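Side-chain contacts in aminopeptidase N (Francisella tularensis subsp. tularensis, PDB 5DLL), which probably trims amino acids from the N-terminal ends of intracellular peptides as a zinc-dependent M1-family aminopeptidase: residues L330-T335 against T391-G396; T335-Q340 against M402-L407; D355-I360 against R538-P543; I376-Y381 against N385-V390; Y452-T457 against Q491-P496. All blocks are in the same frame, centred on the assembly; numbering follows the deposited sequence.

Interaction 1 of 5, residues L330-T335 against T391-G396; sequences LKEGLT and TVYNKG. With ZN (zinc ion), chain B.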
# COMPACT_ATOMS: atom_id res chain seq x y z
N LEU A 330 8.40 8.72 -7.98
CA LEU A 330 7.53 9.39 -8.95
C LEU A 330 6.55 8.42 -9.62
O LEU A 330 5.36 8.72 -9.74
CB LEU A 330 8.36 10.10 -10.02
CG LEU A 330 7.57 10.76 -11.15
CD1 LEU A 330 6.65 11.84 -10.60
CD2 LEU A 330 8.52 11.33 -12.20
N LYS A 331 7.04 7.26 -10.08
CA LYS A 331 6.18 6.30 -10.78
C LYS A 331 5.09 5.79 -9.87
O LYS A 331 3.92 5.70 -10.27
CB LYS A 331 6.95 5.11 -11.35
CG LYS A 331 6.06 4.12 -12.10
CD LYS A 331 6.78 2.85 -12.49
CE LYS A 331 6.80 1.83 -11.37
NZ LYS A 331 5.54 1.03 -11.30
N GLU A 332 5.47 5.43 -8.65
CA GLU A 332 4.52 4.88 -7.70
C GLU A 332 3.94 5.94 -6.78
O GLU A 332 2.72 5.99 -6.61
CB GLU A 332 5.13 3.71 -6.91
CG GLU A 332 5.26 2.42 -7.72
CD GLU A 332 3.93 1.81 -8.15
OE1 GLU A 332 4.01 0.84 -8.92
OE2 GLU A 332 2.90 2.36 -7.72
N GLY A 333 4.77 6.81 -6.21
CA GLY A 333 4.29 7.87 -5.31
C GLY A 333 3.14 8.69 -5.87
O GLY A 333 2.14 8.95 -5.19
N LEU A 334 3.27 9.10 -7.13
CA LEU A 334 2.22 9.84 -7.82
C LEU A 334 0.97 8.98 -7.96
O LEU A 334 -0.13 9.46 -7.71
CB LEU A 334 2.72 10.29 -9.20
CG LEU A 334 1.75 11.09 -10.08
CD1 LEU A 334 1.21 12.31 -9.35
CD2 LEU A 334 2.43 11.51 -11.37
N THR A 335 1.14 7.72 -8.34
CA THR A 335 0.02 6.79 -8.51
C THR A 335 -0.59 6.36 -7.16
O THR A 335 -1.76 6.00 -7.10
CB THR A 335 0.46 5.52 -9.28
OG1 THR A 335 1.24 5.89 -10.42
CG2 THR A 335 -0.75 4.72 -9.73
N THR A 391 9.15 4.43 2.81
CA THR A 391 9.78 5.70 2.48
C THR A 391 9.56 6.07 1.01
O THR A 391 9.08 7.16 0.70
CB THR A 391 11.29 5.66 2.78
OG1 THR A 391 11.49 5.54 4.20
CG2 THR A 391 11.99 6.93 2.27
N VAL A 392 9.91 5.17 0.10
CA VAL A 392 9.85 5.46 -1.34
C VAL A 392 8.40 5.60 -1.84
O VAL A 392 8.10 6.49 -2.63
CB VAL A 392 10.60 4.39 -2.16
CG1 VAL A 392 10.39 4.58 -3.66
CG2 VAL A 392 12.09 4.41 -1.84
N TYR A 393 7.52 4.72 -1.37
CA TYR A 393 6.13 4.69 -1.85
C TYR A 393 5.23 5.66 -1.10
O TYR A 393 4.61 6.55 -1.71
CB TYR A 393 5.56 3.27 -1.72
CG TYR A 393 6.00 2.32 -2.81
CD1 TYR A 393 7.36 2.12 -3.09
CD2 TYR A 393 5.07 1.61 -3.57
CE1 TYR A 393 7.77 1.25 -4.08
CE2 TYR A 393 5.47 0.74 -4.57
CZ TYR A 393 6.82 0.56 -4.82
OH TYR A 393 7.22 -0.31 -5.81
N ASN A 394 5.16 5.49 0.21
CA ASN A 394 4.18 6.20 1.04
C ASN A 394 4.61 7.62 1.41
O ASN A 394 3.79 8.54 1.36
CB ASN A 394 3.84 5.38 2.28
CG ASN A 394 3.38 3.97 1.94
OD1 ASN A 394 4.15 3.02 2.02
ND2 ASN A 394 2.13 3.83 1.53
N LYS A 395 5.88 7.82 1.76
CA LYS A 395 6.42 9.19 1.91
C LYS A 395 6.60 9.85 0.54
O LYS A 395 6.65 11.07 0.46
CB LYS A 395 7.73 9.22 2.71
CG LYS A 395 8.41 10.58 2.75
CD LYS A 395 9.55 10.64 3.76
CE LYS A 395 10.26 11.98 3.72
NZ LYS A 395 11.27 12.14 4.80
N GLY A 396 6.71 9.06 -0.52
CA GLY A 396 6.70 9.58 -1.89
C GLY A 396 5.40 10.28 -2.23
O GLY A 396 5.41 11.38 -2.79
ZN ZN B . 2.08 0.69 -8.44
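Glu332 OE1, on the side chain that lies beside Tyr393, is held from two directions. The zinc ion lies 2.0 Å from OE1, and Lys331 NZ forms a salt bridge to OE1 at 2.8 Å, meeting it from above the carboxylate plane, 45° out of it. Glu332 OE2 also stands 2.0 Å from the zinc ion, which makes the carboxylate a bidentate ligand. His309 and His313 complete the protein's share of the metal site, while Lys331 NZ has a second salt bridge, to Glu276. Two positive neighbours on OE1 would be expected to polarise the carboxylate.

The aliphatic part of the same side chain does the packing. Glu332 CB sits over one face of the Tyr393 ring in a CH-pi contact, 4.0 Å from the ring centroid and offset toward the rim, and Glu332 CG comes 3.6 Å from Tyr393 CE2. With Tyr393 CG anti to the carbonyl carbon (chi1 -79°), the phenol runs alongside the glutamate, pointing the same way. Behind them the helices approach through two glycines, Gly333 CA and Gly396 CA being 4.5 Å apart, and the two short helical axes come within 7.8 Å of each other. Eighteen residues separate Glu332 from His313, the spacing of the HExxH-(X)18-E zinc site of M1 aminopeptidases.

Interaction 2 of 5, residues T335-Q340 against M402-L407; sequences TVFRDQ and MIHTLL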
# COMPACT_ATOMS: atom_id res chain seq x y z
N THR A 335 1.14 7.72 -8.34
CA THR A 335 0.02 6.79 -8.51
C THR A 335 -0.59 6.36 -7.16
O THR A 335 -1.76 6.00 -7.10
CB THR A 335 0.46 5.52 -9.28
OG1 THR A 335 1.24 5.89 -10.42
CG2 THR A 335 -0.75 4.72 -9.73
N VAL A 336 0.23 6.36 -6.11
CA VAL A 336 -0.24 6.08 -4.75
C VAL A 336 -1.07 7.25 -4.25
O VAL A 336 -2.16 7.07 -3.69
CB VAL A 336 0.93 5.81 -3.77
CG1 VAL A 336 0.47 5.86 -2.32
CG2 VAL A 336 1.58 4.46 -4.05
N PHE A 337 -0.56 8.46 -4.45
CA PHE A 337 -1.30 9.67 -4.12
C PHE A 337 -2.66 9.66 -4.80
O PHE A 337 -3.68 9.98 -4.19
CB PHE A 337 -0.51 10.92 -4.53
CG PHE A 337 -1.31 12.18 -4.47
CD1 PHE A 337 -1.50 12.83 -3.26
CD2 PHE A 337 -1.87 12.73 -5.61
CE1 PHE A 337 -2.24 13.99 -3.19
CE2 PHE A 337 -2.61 13.90 -5.55
CZ PHE A 337 -2.80 14.53 -4.34
N ARG A 338 -2.67 9.26 -6.06
CA ARG A 338 -3.91 9.18 -6.82
C ARG A 338 -4.87 8.12 -6.27
O ARG A 338 -6.05 8.40 -6.10
CB ARG A 338 -3.62 8.93 -8.29
CG ARG A 338 -2.88 10.07 -8.95
CD ARG A 338 -2.50 9.69 -10.37
NE ARG A 338 -3.69 9.61 -11.21
CZ ARG A 338 -3.74 9.03 -12.40
NH1 ARG A 338 -2.67 8.45 -12.92
NH2 ARG A 338 -4.88 9.03 -13.07
N ASP A 339 -4.36 6.93 -5.97
CA ASP A 339 -5.21 5.86 -5.42
C ASP A 339 -5.81 6.23 -4.06
O ASP A 339 -6.94 5.85 -3.75
CB ASP A 339 -4.47 4.49 -5.37
CG ASP A 339 -3.90 4.15 -3.98
OD1 ASP A 339 -2.67 3.93 -3.89
OD2 ASP A 339 -4.67 4.06 -2.99
N GLN A 340 -5.05 6.96 -3.24
CA GLN A 340 -5.56 7.35 -1.92
C GLN A 340 -6.53 8.53 -2.01
O GLN A 340 -7.40 8.69 -1.15
CB GLN A 340 -4.42 7.59 -0.92
CG GLN A 340 -3.45 8.70 -1.25
CD GLN A 340 -2.19 8.65 -0.39
OE1 GLN A 340 -1.78 7.57 0.07
NE2 GLN A 340 -1.55 9.80 -0.18
N MET A 402 2.02 17.26 -0.70
CA MET A 402 2.50 18.56 -0.24
C MET A 402 2.50 19.62 -1.34
O MET A 402 2.38 20.81 -1.05
CB MET A 402 3.91 18.44 0.35
CG MET A 402 3.93 18.22 1.85
SD MET A 402 5.57 17.81 2.47
CE MET A 402 6.48 19.28 2.03
N ILE A 403 2.65 19.19 -2.59
CA ILE A 403 2.57 20.10 -3.74
C ILE A 403 1.10 20.43 -4.03
O ILE A 403 0.78 21.56 -4.41
CB ILE A 403 3.22 19.50 -5.00
CG1 ILE A 403 4.70 19.15 -4.74
CG2 ILE A 403 3.15 20.48 -6.15
CD1 ILE A 403 5.33 18.27 -5.80
N HIS A 404 0.22 19.45 -3.85
CA HIS A 404 -1.21 19.69 -3.91
C HIS A 404 -1.63 20.75 -2.89
O HIS A 404 -2.42 21.64 -3.20
CB HIS A 404 -1.98 18.38 -3.67
CG HIS A 404 -3.46 18.52 -3.85
ND1 HIS A 404 -4.29 19.06 -2.89
CD2 HIS A 404 -4.26 18.18 -4.89
CE1 HIS A 404 -5.53 19.06 -3.33
NE2 HIS A 404 -5.55 18.53 -4.54
N THR A 405 -1.10 20.63 -1.67
CA THR A 405 -1.38 21.58 -0.59
C THR A 405 -0.91 23.00 -0.93
O THR A 405 -1.62 23.98 -0.69
CB THR A 405 -0.71 21.13 0.73
OG1 THR A 405 -1.11 19.79 1.04
CG2 THR A 405 -1.10 22.03 1.89
N LEU A 406 0.28 23.10 -1.52
CA LEU A 406 0.86 24.40 -1.89
C LEU A 406 0.13 25.08 -3.05
O LEU A 406 -0.05 26.30 -3.03
CB LEU A 406 2.34 24.24 -2.24
CG LEU A 406 3.27 23.97 -1.06
CD1 LEU A 406 4.65 23.54 -1.54
CD2 LEU A 406 3.37 25.18 -0.14
N LEU A 407 -0.30 24.31 -4.05
CA LEU A 407 -0.91 24.87 -5.26
C LEU A 407 -2.44 24.93 -5.23
O LEU A 407 -3.04 25.73 -5.94
CB LEU A 407 -0.50 24.07 -6.49
CG LEU A 407 0.98 24.04 -6.85
CD1 LEU A 407 1.17 23.04 -7.98
CD2 LEU A 407 1.49 25.42 -7.24
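Phe337 and His404 span the gap between helices 328-346 and 390-423 of the thermolysin-like catalytic domain typical of M1 peptidases. The closer part of this contact is small: a single ring tip, Phe337 CZ, meets CB and the CG-CD2 side of the histidine. From Phe337 CZ to His404 CB is 4.0 Å. The imidazole carbon His404 CD2 is equally near, lying close to the plane of the phenyl ring at its edge. The two side chains cross at about a right angle, and their ring planes are inclined at 49°, with centroids 5.9 Å apart, an oblique pairing. Each side chain has CG anti to its own backbone nitrogen (chi1 169° for Phe337 and -174° for His404), and each CB is directed at the opposite helix.

Away from this touch the segments part. Even the nearest backbone positions, Phe337 CA and His404 CA, are 10.0 Å apart, and the area buried is modest. Ile400 and Arg401, from the preceding part of helix 390-423, also pack on the buried Phe337. Two residues on, Asp339 faces elsewhere: its OD1 is hydrogen-bonded to ND1 of the zinc ligand His309, a second-shell bond that, with the metal, would restrict that imidazole's rotation. His404, by contrast, is partly exposed, and the outer end of its ring is held by a hydrogen bond from NE2 to Glu409 OE1.

Interaction 3 of 5, residues D355-I360 against R538-P543; sequences DDVRII and RDFSAP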
# COMPACT_ATOMS: atom_id res chain seq x y z
N ASP A 355 -5.80 6.59 8.09
CA ASP A 355 -5.12 5.32 7.77
C ASP A 355 -3.76 5.53 7.09
O ASP A 355 -2.82 4.79 7.37
CB ASP A 355 -6.00 4.44 6.87
CG ASP A 355 -7.25 3.94 7.58
OD1 ASP A 355 -7.33 4.04 8.82
OD2 ASP A 355 -8.16 3.45 6.88
N ASP A 356 -3.67 6.51 6.20
CA ASP A 356 -2.42 6.81 5.48
C ASP A 356 -1.39 7.46 6.40
O ASP A 356 -0.19 7.21 6.26
CB ASP A 356 -2.67 7.71 4.26
CG ASP A 356 -3.56 7.04 3.20
OD1 ASP A 356 -3.65 5.80 3.17
OD2 ASP A 356 -4.17 7.78 2.40
N VAL A 357 -1.85 8.30 7.32
CA VAL A 357 -0.96 8.93 8.30
C VAL A 357 -0.44 7.93 9.33
O VAL A 357 0.74 7.98 9.70
CB VAL A 357 -1.65 10.11 9.02
CG1 VAL A 357 -0.76 10.66 10.14
CG2 VAL A 357 -2.01 11.20 8.03
N ARG A 358 -1.30 7.02 9.79
CA ARG A 358 -0.90 5.98 10.73
C ARG A 358 0.31 5.19 10.20
O ARG A 358 1.17 4.79 10.98
CB ARG A 358 -2.06 5.02 11.04
CG ARG A 358 -3.18 5.61 11.89
CD ARG A 358 -2.66 6.53 12.99
NE ARG A 358 -1.56 5.92 13.73
CZ ARG A 358 -0.88 6.54 14.69
NH1 ARG A 358 -1.17 7.79 15.02
NH2 ARG A 358 0.11 5.90 15.31
N ILE A 359 0.35 4.97 8.89
CA ILE A 359 1.49 4.31 8.23
C ILE A 359 2.76 5.15 8.31
O ILE A 359 3.84 4.61 8.58
CB ILE A 359 1.17 3.96 6.75
CG1 ILE A 359 0.31 2.70 6.68
CG2 ILE A 359 2.44 3.77 5.93
CD1 ILE A 359 -0.22 2.38 5.29
N ILE A 360 2.64 6.45 8.07
CA ILE A 360 3.79 7.35 8.13
C ILE A 360 4.35 7.46 9.55
O ILE A 360 5.56 7.45 9.74
CB ILE A 360 3.46 8.76 7.59
CG1 ILE A 360 3.05 8.69 6.11
CG2 ILE A 360 4.65 9.70 7.76
CD1 ILE A 360 4.07 8.04 5.20
N ARG A 538 -2.95 20.77 9.51
CA ARG A 538 -4.25 20.18 9.21
C ARG A 538 -4.13 19.14 8.11
O ARG A 538 -3.48 19.38 7.09
CB ARG A 538 -5.22 21.27 8.78
CG ARG A 538 -5.61 22.23 9.88
CD ARG A 538 -6.59 23.26 9.36
NE ARG A 538 -7.29 23.97 10.42
CZ ARG A 538 -8.32 24.80 10.23
NH1 ARG A 538 -8.77 25.04 9.01
NH2 ARG A 538 -8.89 25.39 11.28
N ASP A 539 -4.77 17.99 8.32
CA ASP A 539 -4.66 16.83 7.42
C ASP A 539 -3.22 16.32 7.28
O ASP A 539 -2.86 15.74 6.25
CB ASP A 539 -5.25 17.14 6.04
CG ASP A 539 -6.70 17.54 6.11
OD1 ASP A 539 -7.53 16.72 6.58
OD2 ASP A 539 -7.03 18.68 5.70
N PHE A 540 -2.40 16.52 8.32
CA PHE A 540 -1.00 16.11 8.32
C PHE A 540 -0.31 16.68 7.08
O PHE A 540 0.16 15.94 6.20
CB PHE A 540 -0.92 14.58 8.37
CG PHE A 540 0.41 14.04 8.79
CD1 PHE A 540 0.91 14.28 10.07
CD2 PHE A 540 1.16 13.25 7.92
CE1 PHE A 540 2.13 13.76 10.46
CE2 PHE A 540 2.39 12.73 8.31
CZ PHE A 540 2.87 12.99 9.58
N SER A 541 -0.27 18.01 7.01
CA SER A 541 0.15 18.72 5.80
C SER A 541 1.60 18.43 5.40
O SER A 541 1.93 18.48 4.21
CB SER A 541 -0.08 20.23 5.94
OG SER A 541 0.63 20.77 7.04
N ALA A 542 2.44 18.12 6.39
CA ALA A 542 3.83 17.72 6.16
C ALA A 542 4.19 16.49 7.00
O ALA A 542 3.70 16.35 8.13
CB ALA A 542 4.77 18.88 6.49
N PRO A 543 5.05 15.58 6.47
CA PRO A 543 5.48 14.39 7.20
C PRO A 543 6.55 14.69 8.25
O PRO A 543 7.74 14.40 8.04
CB PRO A 543 6.01 13.48 6.08
CG PRO A 543 6.53 14.42 5.06
CD PRO A 543 5.63 15.63 5.11
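Phe540 contributes the largest surface to this contact, and Val357 and Ile360, one turn apart on helix 349-369, receive it. Val357 CG1 stands over the centre of one face of the phenyl ring, 3.9 Å from the Phe540 centroid and only 12° off the ring normal, a CH-pi contact. The other methyl, Val357 CG2, reaches back to Phe540 CB at 3.6 Å, so that both methyls lie on the same side of the ring, one over its centre and one beside its root. Ile360 comes from a different side: its CG2 branch meets the ring edge near the ring plane, 3.8 Å from Phe540 CE2. That branch lies anti to the isoleucine's backbone nitrogen, and it also brushes Pro543 CB.

The opposite face of the Phe540 ring is occupied by the loop itself, with Ala542 O 3.6 Å above the plane, over its centre. Helix 349-369 thus docks on the loop between strands 533-535 and 545-547, joining the catalytic domain to the Ig-like domain. Arg353 of the same helix adds a hydrogen bond to Asp539 O. Between the two segments themselves no hydrogen bond forms; their contact rests on apolar burial and the CH-pi approach, and the polar tie comes from Arg353 beside it.

Interaction 4 of 5, residues I376-Y381 against N385-V390; sequences IRPESY and NNFYTV
Aromatic contact dominates here: the CE2 and CZ atoms of Phe387 are lodged against Tyr381. Phe387 CE2 lies over one face of the Tyr381 ring, offset toward the rim and 3.5 Å from Tyr381 CG, while Phe387 CZ is as close to Tyr381 CD1. The side chains cross at about a right angle, with ring planes 47° apart and centroids 4.7 Å apart, an oblique pair. Tyr381 CG sits between the backbone N and the carbonyl carbon (chi1 84°), a torsion that turns the ring's face to the phenylalanine. Phe326 meets both rings edge-to-face, and Lys16 makes a cation-pi contact with Tyr381.

Tyr381 belongs to strand 380-381, which pairs antiparallel with strand 16-17 near the N-terminus; the chain then turns back through a 3-10 segment toward helix 390-423.

The apolar contribution comes from Pro378. Its CG and CD atoms approach the edge of the Phe387 ring, with Pro378 CG 3.8 Å from Phe387 CE1 and Pro378 CD in the ring plane.

Backbone bonding shapes the second segment. An inverse gamma turn centred on Tyr388 brings Thr389 N to Phe387 O at 2.9 Å. Thr389 then takes the N-cap position of helix 390-423, where its OG1 receives a weak hydrogen bond from Val392 N and pairs with His374 NE2.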
# COMPACT_ATOMS: atom_id res chain seq x y z
N ILE A 376 13.69 9.45 -0.38
CA ILE A 376 12.72 8.86 -1.32
C ILE A 376 13.34 8.63 -2.70
O ILE A 376 12.89 7.75 -3.46
CB ILE A 376 11.41 9.69 -1.40
CG1 ILE A 376 11.65 11.07 -2.01
CG2 ILE A 376 10.79 9.80 -0.01
CD1 ILE A 376 10.38 11.83 -2.32
N ARG A 377 14.37 9.42 -3.03
CA ARG A 377 15.23 9.16 -4.19
C ARG A 377 16.66 8.93 -3.70
O ARG A 377 17.43 9.89 -3.53
CB ARG A 377 15.17 10.31 -5.19
CG ARG A 377 15.95 10.04 -6.47
CD ARG A 377 16.03 11.27 -7.35
NE ARG A 377 16.63 12.39 -6.63
CZ ARG A 377 16.53 13.67 -6.97
NH1 ARG A 377 15.86 14.04 -8.07
NH2 ARG A 377 17.11 14.60 -6.22
N PRO A 378 17.02 7.65 -3.46
CA PRO A 378 18.39 7.31 -3.04
C PRO A 378 19.44 7.66 -4.09
O PRO A 378 19.11 7.83 -5.27
CB PRO A 378 18.32 5.78 -2.85
CG PRO A 378 16.88 5.47 -2.65
CD PRO A 378 16.14 6.47 -3.48
N GLU A 379 20.70 7.78 -3.66
CA GLU A 379 21.83 8.02 -4.56
C GLU A 379 22.56 6.72 -4.91
O GLU A 379 23.53 6.73 -5.68
CB GLU A 379 22.81 9.04 -3.94
CG GLU A 379 22.43 10.50 -4.17
CD GLU A 379 22.78 11.00 -5.57
OE1 GLU A 379 23.96 10.95 -5.96
OE2 GLU A 379 21.86 11.46 -6.28
N SER A 380 22.10 5.59 -4.36
CA SER A 380 22.70 4.29 -4.61
C SER A 380 21.75 3.16 -4.26
O SER A 380 20.82 3.34 -3.48
CB SER A 380 23.97 4.12 -3.77
OG SER A 380 23.65 4.07 -2.39
N TYR A 381 22.00 1.99 -4.85
CA TYR A 381 21.31 0.75 -4.46
C TYR A 381 22.12 -0.50 -4.83
O TYR A 381 23.05 -0.45 -5.64
CB TYR A 381 19.89 0.68 -5.05
CG TYR A 381 19.78 0.15 -6.48
CD1 TYR A 381 20.07 0.96 -7.57
CD2 TYR A 381 19.36 -1.15 -6.72
CE1 TYR A 381 19.96 0.49 -8.87
CE2 TYR A 381 19.25 -1.64 -8.02
CZ TYR A 381 19.54 -0.81 -9.09
OH TYR A 381 19.43 -1.29 -10.37
N ASN A 385 14.98 -4.55 -4.32
CA ASN A 385 14.21 -4.54 -3.07
C ASN A 385 14.55 -3.39 -2.12
O ASN A 385 13.79 -3.11 -1.19
CB ASN A 385 14.39 -5.88 -2.33
CG ASN A 385 13.77 -7.05 -3.08
OD1 ASN A 385 12.58 -7.05 -3.38
ND2 ASN A 385 14.59 -8.05 -3.38
N ASN A 386 15.69 -2.73 -2.35
CA ASN A 386 16.06 -1.52 -1.61
C ASN A 386 15.07 -0.37 -1.85
O ASN A 386 14.88 0.47 -0.98
CB ASN A 386 17.47 -1.05 -2.01
CG ASN A 386 18.56 -2.04 -1.62
OD1 ASN A 386 18.30 -3.22 -1.39
ND2 ASN A 386 19.80 -1.56 -1.56
N PHE A 387 14.46 -0.36 -3.03
CA PHE A 387 13.49 0.67 -3.40
C PHE A 387 12.06 0.40 -2.92
O PHE A 387 11.27 1.34 -2.76
CB PHE A 387 13.46 0.86 -4.92
CG PHE A 387 14.73 1.41 -5.49
CD1 PHE A 387 15.24 2.62 -5.04
CD2 PHE A 387 15.39 0.75 -6.52
CE1 PHE A 387 16.41 3.14 -5.57
CE2 PHE A 387 16.55 1.27 -7.06
CZ PHE A 387 17.06 2.47 -6.59
N TYR A 388 11.71 -0.87 -2.70
CA TYR A 388 10.34 -1.23 -2.32
C TYR A 388 10.12 -1.04 -0.82
O TYR A 388 10.04 -2.01 -0.06
CB TYR A 388 10.02 -2.67 -2.76
CG TYR A 388 10.28 -2.95 -4.24
CD1 TYR A 388 10.19 -1.93 -5.19
CD2 TYR A 388 10.60 -4.23 -4.68
CE1 TYR A 388 10.43 -2.18 -6.53
CE2 TYR A 388 10.83 -4.48 -6.03
CZ TYR A 388 10.74 -3.45 -6.95
OH TYR A 388 10.96 -3.67 -8.29
N THR A 389 10.01 0.22 -0.41
CA THR A 389 9.91 0.61 0.99
C THR A 389 8.83 1.66 1.19
O THR A 389 8.45 2.36 0.24
CB THR A 389 11.23 1.22 1.49
OG1 THR A 389 11.59 2.34 0.66
CG2 THR A 389 12.35 0.20 1.46
N VAL A 390 8.33 1.77 2.42
CA VAL A 390 7.33 2.79 2.77
C VAL A 390 7.86 4.21 2.57
O VAL A 390 7.10 5.11 2.21
CB VAL A 390 6.78 2.60 4.20
CG1 VAL A 390 6.00 1.30 4.30
CG2 VAL A 390 7.89 2.64 5.25

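Interaction 5 of 5, residues Y452-T457 against Q491-P496; sequences YAQSGT and QALHIP
Gln454 reaches across to Gln491 and Leu493 with a side chain that leaves the backbone toward them from CB. CG lies anti to the backbone N (chi1 -177°), and a bend at chi2 then sets the terminal amide beside the Gln491 backbone. The amide carbon, CD, faces the peptide groups flanking the Gln491 alpha carbon: Gln454 CD is 3.8 Å from Gln491 N and 4.0 Å from Gln491 O. At the tip the two polar atoms divide the work. Gln454 OE1 accepts a hydrogen bond from Gln491 N at 2.9 Å. The donor lies in the carbonyl plane on a lone pair of OE1, although the bond is bent at hydrogen, with an N-H...O angle of 134°. OE1 also receives a weak bond from Arg450 NH2.

The other branch, Gln454 NE2, donates to Gln491 O at 3.3 Å, a weak bond despite its straighter 163° angle. One side-chain amide therefore reads both the N-H and the C=O of a single residue, much as a neighbouring strand would in a hydrogen-bonded antiparallel pair. NE2 is lodged next to an apolar group as well: Leu493 CD1 is 3.6 Å from Gln454 NE2, with Leu493 CG and CD2 only slightly farther away. That leucine in turn packs on Arg450 and Trp451 of helix 450-453. The contact thus ties the loop that leaves this helix toward strand 459-467 to the chain running into strand 495-502 of the Ig-like fold.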
# COMPACT_ATOMS: atom_id res chain seq x y z
N TYR A 452 13.53 15.34 -2.04
CA TYR A 452 13.94 14.11 -2.72
C TYR A 452 15.31 13.60 -2.28
O TYR A 452 15.55 12.39 -2.25
CB TYR A 452 13.90 14.30 -4.24
CG TYR A 452 12.48 14.35 -4.75
CD1 TYR A 452 11.80 13.19 -5.10
CD2 TYR A 452 11.79 15.56 -4.84
CE1 TYR A 452 10.49 13.23 -5.54
CE2 TYR A 452 10.48 15.61 -5.28
CZ TYR A 452 9.83 14.44 -5.63
OH TYR A 452 8.53 14.47 -6.07
N ALA A 453 16.20 14.52 -1.91
CA ALA A 453 17.57 14.19 -1.52
C ALA A 453 17.73 13.91 -0.02
O ALA A 453 18.54 13.06 0.37
CB ALA A 453 18.52 15.31 -1.94
N GLN A 454 16.96 14.60 0.82
CA GLN A 454 17.16 14.54 2.27
C GLN A 454 16.45 13.37 2.96
O GLN A 454 15.26 13.13 2.76
CB GLN A 454 16.73 15.85 2.93
CG GLN A 454 16.98 15.88 4.43
CD GLN A 454 17.27 17.27 4.96
OE1 GLN A 454 18.32 17.85 4.66
NE2 GLN A 454 16.36 17.82 5.75
N SER A 455 17.21 12.68 3.81
CA SER A 455 16.71 11.55 4.59
C SER A 455 16.26 12.00 5.98
O SER A 455 16.59 13.10 6.43
CB SER A 455 17.81 10.49 4.71
OG SER A 455 17.36 9.34 5.40
N GLY A 456 15.48 11.15 6.65
CA GLY A 456 15.07 11.41 8.03
C GLY A 456 13.80 12.23 8.20
O GLY A 456 13.40 12.97 7.30
N THR A 457 13.20 12.09 9.38
CA THR A 457 11.98 12.81 9.77
C THR A 457 12.36 14.15 10.38
O THR A 457 13.14 14.19 11.33
CB THR A 457 11.20 12.01 10.83
OG1 THR A 457 10.89 10.70 10.33
CG2 THR A 457 9.91 12.72 11.22
N GLN A 491 19.45 20.16 6.04
CA GLN A 491 19.07 21.50 5.59
C GLN A 491 17.63 21.88 5.93
O GLN A 491 16.83 21.04 6.35
CB GLN A 491 19.26 21.62 4.07
CG GLN A 491 20.70 21.52 3.60
CD GLN A 491 20.86 21.94 2.16
OE1 GLN A 491 20.04 21.60 1.30
NE2 GLN A 491 21.92 22.68 1.87
N ALA A 492 17.31 23.16 5.73
CA ALA A 492 15.95 23.67 5.91
C ALA A 492 15.09 23.37 4.68
O ALA A 492 15.35 23.88 3.59
CB ALA A 492 15.98 25.17 6.17
N LEU A 493 14.07 22.54 4.87
CA LEU A 493 13.15 22.16 3.80
C LEU A 493 12.02 23.18 3.61
O LEU A 493 11.86 24.13 4.38
CB LEU A 493 12.54 20.80 4.11
CG LEU A 493 13.53 19.65 4.32
CD1 LEU A 493 12.86 18.48 5.02
CD2 LEU A 493 14.12 19.23 2.99
N HIS A 494 11.24 22.97 2.55
CA HIS A 494 10.03 23.73 2.27
C HIS A 494 8.85 23.01 2.92
O HIS A 494 8.40 21.97 2.42
CB HIS A 494 9.84 23.82 0.75
CG HIS A 494 8.85 24.85 0.31
ND1 HIS A 494 8.90 25.43 -0.94
CD2 HIS A 494 7.79 25.40 0.94
CE1 HIS A 494 7.91 26.29 -1.06
NE2 HIS A 494 7.22 26.30 0.07
N ILE A 495 8.36 23.54 4.05
CA ILE A 495 7.26 22.91 4.80
C ILE A 495 5.98 23.73 4.64
O ILE A 495 5.96 24.91 4.99
CB ILE A 495 7.54 22.81 6.33
CG1 ILE A 495 9.02 22.53 6.64
CG2 ILE A 495 6.65 21.76 6.96
CD1 ILE A 495 9.53 21.19 6.18
N PRO A 496 4.91 23.11 4.10
CA PRO A 496 3.59 23.74 4.12
C PRO A 496 2.84 23.43 5.41
O PRO A 496 2.71 22.26 5.78
CB PRO A 496 2.89 23.11 2.92
CG PRO A 496 3.50 21.76 2.80
CD PRO A 496 4.89 21.84 3.36

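In the fold
Interactions 1 and 2 join the same two helices, 328-346 and 390-423, and share Thr335. The first is buried, with close-set backbones and a metal-bound carboxylate; the second, farther along, is partly exposed and spans a wide gap with two rings. Interaction 4 lies in the turn leading into helix 390-423 and is partly buried and chiefly aromatic. Interactions 3 and 5 are buried contacts reaching the Ig-like domain, one wholly apolar, the other based on side-chain-to-backbone hydrogen bonds, and they meet where Ser541 OG probably bonds to Pro496 O. Met402 of helix 390-423 packs against residues of both, at Pro543 and Pro496, which brings interaction 2 into the same neighbourhood.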